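Local coordinates for protein translation elongation factor 1A (PDB 3WND), which is a SelB/EF-Tu/aIF2-gamma-like factor that, in its GTP-bound form, binds cysteinyl-tRNA(Cys), and probably acts in translation elongation, at residues T120-T125 / S153-K158; V24-T29 / I86-I91; L37-G42 / T51-D56. One frame throughout, in Å; residues are numbered along the deposited sequence. Where two conformers were deposited one is given.

Contact 1: T120-T125 / S153-K158; sequences TRSDST and SLNTNK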
loop_
_atom_site.group_PDB
_atom_site.type_symbol
_atom_site.label_atom_id
_atom_site.label_comp_id
_atom_site.label_asym_id
_atom_site.label_seq_id
_atom_site.Cartn_x
_atom_site.Cartn_y
_atom_site.Cartn_z
ATOM N N THR A 120 -19.721 -1.296 -6.298
ATOM C CA THR A 120 -19.801 -0.291 -7.355
ATOM C C THR A 120 -20.933 -0.633 -8.357
ATOM O O THR A 120 -21.560 -1.718 -8.341
ATOM C CB THR A 120 -18.456 -0.267 -8.132
ATOM O OG1 THR A 120 -18.112 -1.603 -8.454
ATOM C CG2 THR A 120 -17.333 0.288 -7.210
ATOM N N ARG A 121 -21.139 0.282 -9.320
ATOM C CA ARG A 121 -22.074 0.017 -10.435
ATOM C C ARG A 121 -23.457 -0.215 -9.904
ATOM O O ARG A 121 -24.200 -1.024 -10.488
ATOM C CB ARG A 121 -21.561 -1.076 -11.425
ATOM C CG ARG A 121 -20.176 -0.732 -11.947
ATOM C CD ARG A 121 -19.558 -1.839 -12.708
ATOM N NE ARG A 121 -20.188 -2.048 -13.985
ATOM C CZ ARG A 121 -19.984 -3.154 -14.725
ATOM N NH1 ARG A 121 -19.191 -4.203 -14.290
ATOM N NH2 ARG A 121 -20.607 -3.236 -15.903
ATOM N N SER A 122 -23.823 0.513 -8.846
ATOM C CA SER A 122 -25.159 0.232 -8.220
ATOM C C SER A 122 -26.343 0.430 -9.197
ATOM O O SER A 122 -27.385 -0.195 -9.033
ATOM C CB SER A 122 -25.400 1.099 -6.967
ATOM O OG SER A 122 -25.469 2.485 -7.373
ATOM N N ASP A 123 -26.198 1.347 -10.151
ATOM C CA ASP A 123 -27.268 1.595 -11.152
ATOM C C ASP A 123 -27.503 0.366 -12.077
ATOM O O ASP A 123 -28.548 0.276 -12.739
ATOM C CB ASP A 123 -26.920 2.845 -11.979
ATOM C CG ASP A 123 -25.619 2.704 -12.729
ATOM O OD1 ASP A 123 -24.547 2.393 -12.108
ATOM O OD2 ASP A 123 -25.655 2.936 -13.951
ATOM N N SER A 124 -26.555 -0.571 -12.106
ATOM C CA SER A 124 -26.725 -1.780 -12.883
ATOM C C SER A 124 -27.378 -2.950 -12.178
ATOM O O SER A 124 -27.498 -4.008 -12.764
ATOM C CB SER A 124 -25.349 -2.209 -13.480
ATOM O OG SER A 124 -24.536 -2.776 -12.462
ATOM N N THR A 125 -27.842 -2.753 -10.946
ATOM C CA THR A 125 -28.319 -3.836 -10.118
ATOM C C THR A 125 -29.509 -3.357 -9.346
ATOM O O THR A 125 -30.069 -2.310 -9.693
ATOM C CB THR A 125 -27.194 -4.391 -9.236
ATOM O OG1 THR A 125 -27.660 -5.558 -8.568
ATOM C CG2 THR A 125 -26.682 -3.391 -8.242
ATOM N N SER A 153 -22.987 0.678 -1.207
ATOM C CA SER A 153 -23.385 0.540 -2.620
ATOM C C SER A 153 -23.324 1.945 -3.285
ATOM O O SER A 153 -23.877 2.925 -2.717
ATOM C CB SER A 153 -24.856 0.099 -2.603
ATOM O OG SER A 153 -25.333 0.030 -3.932
ATOM N N LEU A 154 -22.728 2.036 -4.455
ATOM C CA LEU A 154 -22.549 3.371 -5.091
ATOM C C LEU A 154 -22.395 3.247 -6.593
ATOM O O LEU A 154 -22.190 2.155 -7.114
ATOM C CB LEU A 154 -21.278 4.072 -4.479
ATOM C CG LEU A 154 -19.892 3.389 -4.695
ATOM C CD1 LEU A 154 -19.317 3.708 -6.056
ATOM C CD2 LEU A 154 -18.911 3.891 -3.587
ATOM N N ASN A 155 -22.488 4.385 -7.310
ATOM C CA ASN A 155 -22.061 4.387 -8.695
ATOM C C ASN A 155 -21.459 5.803 -8.936
ATOM O O ASN A 155 -21.609 6.691 -8.094
ATOM C CB ASN A 155 -23.297 4.134 -9.674
ATOM C CG ASN A 155 -24.347 5.259 -9.604
ATOM O OD1 ASN A 155 -24.069 6.406 -10.053
ATOM N ND2 ASN A 155 -25.562 4.971 -9.062
ATOM N N THR A 156 -20.773 5.907 -10.027
ATOM C CA THR A 156 -20.186 7.155 -10.478
ATOM C C THR A 156 -20.752 7.469 -11.885
ATOM O O THR A 156 -20.005 7.926 -12.805
ATOM C CB THR A 156 -18.661 7.148 -10.451
ATOM O OG1 THR A 156 -18.237 6.032 -11.221
ATOM C CG2 THR A 156 -18.153 7.094 -8.980
ATOM N N ASN A 157 -22.066 7.253 -12.047
ATOM C CA ASN A 157 -22.763 7.501 -13.324
ATOM C C ASN A 157 -23.724 8.635 -13.247
ATOM O O ASN A 157 -24.755 8.514 -12.638
ATOM C CB ASN A 157 -23.457 6.217 -13.703
ATOM C CG ASN A 157 -24.183 6.320 -15.034
ATOM O OD1 ASN A 157 -24.168 7.364 -15.701
ATOM N ND2 ASN A 157 -24.878 5.271 -15.380
ATOM N N LYS A 158 -23.340 9.824 -13.788
ATOM C CA LYS A 158 -24.131 11.032 -13.520
ATOM C C LYS A 158 -25.510 10.914 -14.237
ATOM O O LYS A 158 -26.386 11.723 -13.965
ATOM C CB LYS A 158 -23.381 12.253 -14.046
ATOM C CG LYS A 158 -23.200 12.191 -15.529
ATOM C CD LYS A 158 -22.841 13.591 -16.048
ATOM C CE LYS A 158 -22.174 13.555 -17.414
ATOM N NZ LYS A 158 -21.511 14.881 -17.641
#
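Ser122 and Asp123 meet Asn155 and Asn157 where two loops of the GTPase (G) domain run past each other. Residues 120-123 (TRSD) probably correspond to the NKxD base-recognition motif of G proteins, and the second loop to G5. Asp123 and Thr156 are GDP-binding residues, so this is the guanine-nucleotide site, here without ligand. Asp123 points at the second loop. Its CB lies 3.9 Å from Asn155 ND2. CG sits between the backbone N and the carbonyl carbon (chi1 60°), which brings the carboxylate across Asn155 and up to Asn157. OD1 lies against Asn155 CB at 3.2 Å. OD2 accepts from Asn157 ND2 at 2.8 Å; the donor comes from above the carboxylate plane, and OD2 lies in the amide plane of Asn157. The two planes are 75° apart. Ser122 OG accepts from Asn155 ND2 at 3.0 Å and is also bonded to Glu165 OE2. Asn155 ND2 has a second acceptor in Asn162 O. Asn155 OD1 takes Asn157 N in an Asx turn, and Phe164 N as well. Both ends of this amide are thus fixed, which sets its rotation. In the backbone, Ser122 N donates to Leu154 O at 2.9 Å, from 44° above the carbonyl plane.

Contact 2: V24-T29 / I86-I91; sequences VAIIGT and IAVLCI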
loop_
_atom_site.group_PDB
_atom_site.type_symbol
_atom_site.label_atom_id
_atom_site.label_comp_id
_atom_site.label_asym_id
_atom_site.label_seq_id
_atom_site.Cartn_x
_atom_site.Cartn_y
_atom_site.Cartn_z
ATOM N N VAL A 24 -5.315 6.790 0.437
ATOM C CA VAL A 24 -6.345 5.743 0.201
ATOM C C VAL A 24 -5.989 4.966 -1.061
ATOM O O VAL A 24 -5.616 5.539 -2.092
ATOM C CB VAL A 24 -7.753 6.449 0.079
ATOM C CG1 VAL A 24 -8.833 5.382 -0.170
ATOM C CG2 VAL A 24 -8.074 7.307 1.317
ATOM N N ALA A 25 -5.971 3.657 -0.960
ATOM C CA ALA A 25 -5.801 2.769 -2.115
ATOM C C ALA A 25 -7.118 2.332 -2.647
ATOM O O ALA A 25 -7.980 1.878 -1.908
ATOM C CB ALA A 25 -5.056 1.531 -1.669
ATOM N N ILE A 26 -7.319 2.531 -3.937
ATOM C CA ILE A 26 -8.591 2.046 -4.582
ATOM C C ILE A 26 -8.177 0.843 -5.414
ATOM O O ILE A 26 -7.335 0.947 -6.349
ATOM C CB ILE A 26 -9.299 3.118 -5.506
ATOM C CG1 ILE A 26 -9.489 4.501 -4.820
ATOM C CG2 ILE A 26 -10.594 2.515 -6.074
ATOM C CD1 ILE A 26 -10.289 4.548 -3.551
ATOM N N ILE A 27 -8.736 -0.315 -5.040
ATOM C CA ILE A 27 -8.305 -1.556 -5.608
ATOM C C ILE A 27 -9.495 -2.428 -5.997
ATOM O O ILE A 27 -10.669 -2.220 -5.546
ATOM C CB ILE A 27 -7.376 -2.341 -4.611
ATOM C CG1 ILE A 27 -8.168 -2.797 -3.366
ATOM C CG2 ILE A 27 -6.092 -1.498 -4.235
ATOM C CD1 ILE A 27 -7.405 -3.873 -2.539
ATOM N N GLY A 28 -9.200 -3.456 -6.739
ATOM C CA GLY A 28 -10.128 -4.543 -7.000
ATOM C C GLY A 28 -10.007 -5.132 -8.370
ATOM O O GLY A 28 -9.055 -4.797 -9.132
ATOM N N THR A 29 -10.904 -6.060 -8.662
ATOM C CA THR A 29 -10.896 -6.864 -9.904
ATOM C C THR A 29 -11.144 -6.091 -11.175
ATOM O O THR A 29 -11.375 -4.845 -11.163
ATOM C CB THR A 29 -11.912 -8.069 -9.744
ATOM O OG1 THR A 29 -11.639 -9.055 -10.767
ATOM C CG2 THR A 29 -13.372 -7.620 -9.758
ATOM N N ILE A 86 -5.737 3.410 4.073
ATOM C CA ILE A 86 -7.142 2.979 3.978
ATOM C C ILE A 86 -7.270 2.282 2.632
ATOM O O ILE A 86 -6.725 2.797 1.660
ATOM C CB ILE A 86 -8.079 4.216 3.907
ATOM C CG1 ILE A 86 -7.985 5.027 5.222
ATOM C CG2 ILE A 86 -9.536 3.755 3.701
ATOM C CD1 ILE A 86 -8.715 6.388 5.205
ATOM N N ALA A 87 -7.992 1.139 2.619
ATOM C CA ALA A 87 -8.196 0.405 1.341
ATOM C C ALA A 87 -9.641 0.476 0.995
ATOM O O ALA A 87 -10.472 0.221 1.855
ATOM C CB ALA A 87 -7.748 -1.082 1.424
ATOM N N VAL A 88 -9.938 0.836 -0.247
ATOM C CA VAL A 88 -11.333 0.724 -0.733
ATOM C C VAL A 88 -11.330 -0.380 -1.793
ATOM O O VAL A 88 -10.655 -0.251 -2.838
ATOM C CB VAL A 88 -11.777 2.023 -1.409
ATOM C CG1 VAL A 88 -13.179 1.804 -2.070
ATOM C CG2 VAL A 88 -11.821 3.123 -0.327
ATOM N N LEU A 89 -11.975 -1.510 -1.451
ATOM C CA LEU A 89 -12.018 -2.705 -2.335
ATOM C C LEU A 89 -13.282 -2.613 -3.149
ATOM O O LEU A 89 -14.388 -2.591 -2.553
ATOM C CB LEU A 89 -11.920 -3.989 -1.516
ATOM C CG LEU A 89 -12.223 -5.256 -2.273
ATOM C CD1 LEU A 89 -11.170 -5.444 -3.439
ATOM C CD2 LEU A 89 -12.212 -6.432 -1.281
ATOM N N CYS A 90 -13.120 -2.486 -4.439
ATOM C CA CYS A 90 -14.306 -2.286 -5.332
ATOM C C CYS A 90 -14.769 -3.661 -5.823
ATOM O O CYS A 90 -14.021 -4.399 -6.378
ATOM C CB CYS A 90 -13.857 -1.447 -6.537
ATOM S SG CYS A 90 -13.436 0.216 -6.084
ATOM N N ILE A 91 -16.029 -3.979 -5.517
ATOM C CA ILE A 91 -16.606 -5.239 -5.989
ATOM C C ILE A 91 -17.868 -4.864 -6.790
ATOM O O ILE A 91 -18.853 -4.391 -6.184
ATOM C CB ILE A 91 -16.945 -6.164 -4.796
ATOM C CG1 ILE A 91 -15.671 -6.362 -3.908
ATOM C CG2 ILE A 91 -17.511 -7.466 -5.322
ATOM C CD1 ILE A 91 -15.844 -7.169 -2.677
HETATM O O HOH W 1 -12.558 -6.776 -6.476
#
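Val24 lies at an oblique angle to both Ile86 and Val88, on neighbouring parallel strands in the central sheet of the G domain. The strands are 21-28, which leads into the nucleotide-binding loop, and 86-91. Over these segments their directions differ by 28°. In the four pairs from Val24/Ile86 to Ile27/Leu89, both side chains fall on the same face, and the two faces alternate along the strands.

One face carries Val24, Ile26, Ile86 and Val88. Val24 CG1 reaches Val88 CG2 at 3.7 Å, and its CG2 rests on CB and CD1 of Ile86. Ile26 runs alongside Val88. In the conformer given, chi2 of -59° bends its CD1 across to Val88 CB at 3.6 Å, and its CG2 branch meets Cys90 SG at 3.7 Å. A second conformer was modelled, so these two contacts are less certain. Helix 34-39 packs on Ile26 and Val88, and helix 167-187 on Val24 and Ile86.

The other face carries Ala25, Ala87, Ile27 and Leu89. Ile27 and Leu89 meet at a slant, CG1 to CD1. Leu89 CD1 turns on to Gly28 CA at 3.8 Å. Helix 98-109 covers Ala87 and Leu89.

Four nearly straight backbone hydrogen bonds join the strands, among them Val88 N to Ala25 O at 2.8 Å. Gly28 has a positive phi of 145°, a conformation that glycine adopts readily. Past it the strands part, and a water bridges the gap: it accepts from Thr29 N and donates to Cys90 O, each at 2.8 Å.

Contact 3: L37-G42 / T51-D56; sequences LAANLG and TMYNND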
loop_
_atom_site.group_PDB
_atom_site.type_symbol
_atom_site.label_atom_id
_atom_site.label_comp_id
_atom_site.label_asym_id
_atom_site.label_seq_id
_atom_site.Cartn_x
_atom_site.Cartn_y
_atom_site.Cartn_z
ATOM N N LEU A 37 -13.972 5.401 -10.111
ATOM C CA LEU A 37 -14.229 5.929 -8.736
ATOM C C LEU A 37 -13.042 6.878 -8.345
ATOM O O LEU A 37 -13.286 7.996 -7.821
ATOM C CB LEU A 37 -14.359 4.748 -7.754
ATOM C CG LEU A 37 -14.527 5.146 -6.245
ATOM C CD1 LEU A 37 -15.697 6.043 -6.059
ATOM C CD2 LEU A 37 -14.523 3.886 -5.347
ATOM N N ALA A 38 -11.816 6.340 -8.486
ATOM C CA ALA A 38 -10.595 7.094 -8.124
ATOM C C ALA A 38 -10.681 8.476 -8.881
ATOM O O ALA A 38 -10.460 9.551 -8.298
ATOM C CB ALA A 38 -9.308 6.325 -8.537
ATOM N N ALA A 39 -10.958 8.413 -10.202
ATOM C CA ALA A 39 -10.927 9.605 -11.069
ATOM C C ALA A 39 -11.973 10.663 -10.648
ATOM O O ALA A 39 -11.788 11.844 -10.915
ATOM C CB ALA A 39 -11.121 9.174 -12.535
ATOM N N ASN A 40 -13.071 10.226 -10.025
ATOM C CA ASN A 40 -14.092 11.154 -9.533
ATOM C C ASN A 40 -13.905 11.560 -8.103
ATOM O O ASN A 40 -14.676 12.380 -7.565
ATOM C CB ASN A 40 -15.475 10.508 -9.707
ATOM C CG ASN A 40 -15.982 10.612 -11.171
ATOM O OD1 ASN A 40 -16.265 11.709 -11.641
ATOM N ND2 ASN A 40 -16.076 9.507 -11.887
ATOM N N LEU A 41 -12.807 11.082 -7.473
ATOM C CA LEU A 41 -12.522 11.470 -6.083
ATOM C C LEU A 41 -11.373 12.490 -5.994
ATOM O O LEU A 41 -11.204 13.119 -4.931
ATOM C CB LEU A 41 -12.146 10.255 -5.228
ATOM C CG LEU A 41 -13.328 9.326 -4.954
ATOM C CD1 LEU A 41 -12.881 8.168 -4.169
ATOM C CD2 LEU A 41 -14.473 10.001 -4.210
ATOM N N GLY A 42 -10.598 12.632 -7.052
ATOM C CA GLY A 42 -9.526 13.687 -7.055
ATOM C C GLY A 42 -8.984 13.947 -8.462
ATOM O O GLY A 42 -9.495 13.417 -9.473
ATOM N N THR A 51 -1.719 5.160 -10.299
ATOM C CA THR A 51 -2.050 6.586 -10.537
ATOM C C THR A 51 -2.636 7.264 -9.331
ATOM O O THR A 51 -3.533 6.741 -8.693
ATOM C CB THR A 51 -3.022 6.736 -11.774
ATOM O OG1 THR A 51 -2.431 6.111 -12.944
ATOM C CG2 THR A 51 -3.335 8.144 -12.088
ATOM N N MET A 52 -2.081 8.444 -9.006
ATOM C CA MET A 52 -2.511 9.196 -7.869
ATOM C C MET A 52 -3.552 10.154 -8.341
ATOM O O MET A 52 -3.411 10.763 -9.424
ATOM C CB MET A 52 -1.472 10.118 -7.262
ATOM C CG MET A 52 -0.046 9.645 -7.191
ATOM S SD MET A 52 0.129 7.896 -6.860
ATOM C CE MET A 52 0.361 7.961 -5.129
ATOM N N TYR A 53 -4.568 10.306 -7.532
ATOM C CA TYR A 53 -5.618 11.282 -7.732
ATOM C C TYR A 53 -5.653 12.088 -6.463
ATOM O O TYR A 53 -6.004 11.598 -5.387
ATOM C CB TYR A 53 -7.001 10.635 -7.985
ATOM C CG TYR A 53 -7.022 9.938 -9.334
ATOM C CD1 TYR A 53 -6.603 8.625 -9.469
ATOM C CD2 TYR A 53 -7.462 10.613 -10.481
ATOM C CE1 TYR A 53 -6.546 7.989 -10.725
ATOM C CE2 TYR A 53 -7.453 9.979 -11.737
ATOM C CZ TYR A 53 -7.008 8.671 -11.848
ATOM O OH TYR A 53 -7.001 7.976 -13.035
ATOM N N ASN A 54 -5.166 13.319 -6.591
ATOM C CA ASN A 54 -5.078 14.189 -5.421
ATOM C C ASN A 54 -6.269 15.026 -5.185
ATOM O O ASN A 54 -6.914 15.589 -6.121
ATOM C CB ASN A 54 -3.852 15.098 -5.567
ATOM C CG ASN A 54 -2.594 14.297 -5.817
ATOM O OD1 ASN A 54 -2.186 13.491 -4.956
ATOM N ND2 ASN A 54 -1.958 14.501 -6.964
ATOM N N ASN A 55 -6.620 15.133 -3.914
ATOM C CA ASN A 55 -7.681 16.002 -3.572
ATOM C C ASN A 55 -7.409 16.696 -2.264
ATOM O O ASN A 55 -7.618 16.111 -1.198
ATOM C CB ASN A 55 -9.009 15.300 -3.549
ATOM C CG ASN A 55 -10.157 16.297 -3.602
ATOM O OD1 ASN A 55 -10.111 17.339 -2.947
ATOM N ND2 ASN A 55 -11.174 15.999 -4.390
ATOM N N ASP A 56 -6.916 17.931 -2.335
ATOM C CA ASP A 56 -6.669 18.702 -1.112
ATOM C C ASP A 56 -7.679 19.890 -1.047
ATOM O O ASP A 56 -7.507 20.866 -0.306
ATOM C CB ASP A 56 -5.197 19.167 -1.048
ATOM C CG ASP A 56 -4.909 20.280 -2.012
ATOM O OD1 ASP A 56 -5.770 20.524 -2.923
ATOM O OD2 ASP A 56 -3.848 20.931 -1.860
#
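The Tyr53 ring lies against the backbone of Ala38 and Ala39. Its CG stands beside the backbone N, and chi2 of 87° turns the ring so that one face meets helix 34-39. Ala39 CA sits over that face, 4.0 Å from the ring centroid and 29° off the normal, in a CH-pi contact. Ala39 N lies over the ring centre, and Ala38 C is offset toward the rim. Both methyl groups lie on this same face, at different rim atoms: Ala38 CB near CD1 at 3.7 Å, Ala39 CB near CE2 at 3.8 Å. Gly42 O comes in at the edge, near the ring plane, 3.6 Å from CD2.

In the fold, this contact packs helix 34-39, whose first residues bind GDP, against strand 51-55 of the central G-domain sheet. The chain leaves the helix, runs through strand 43-47 and returns antiparallel as strand 51-55. Gly42 lies where it turns off. Its CA is 3.4 Å from Asn54 O, and the two backbones are closely packed there.

Asn55 extends CG opposite its backbone N (chi1 -163°), which carries the amide to Leu41. ND2 donates to Leu41 O at 2.9 Å, from well above the carbonyl plane. The same ND2 is bonded to Glu58 OE2, while Asn55 OD1 accepts from Lys57 N.

From the N terminus, strand 21-28 comes first and helix 34-39 follows it. Contact 3 closes early, when strand 51-55 returns to that helix. Contact 2 closes next, when strand 86-91 pairs with strand 21-28; the whole of contact 3 lies within its loop. Contact 1 opens only after that. It joins the loops following strands 115-119 and 150-153, and so closes a loop holding helix 127-140 and strand 150-153. It follows the other two in series, and no contacts cross. All three belong to the G domain. Leu37 ties them together: its CD2 packs on Cys90 SG, and its CD1 on Thr156 CG2. Thr120 CG2 lies 3.9 Å from Cys90 CB, linking contacts 1 and 2 directly.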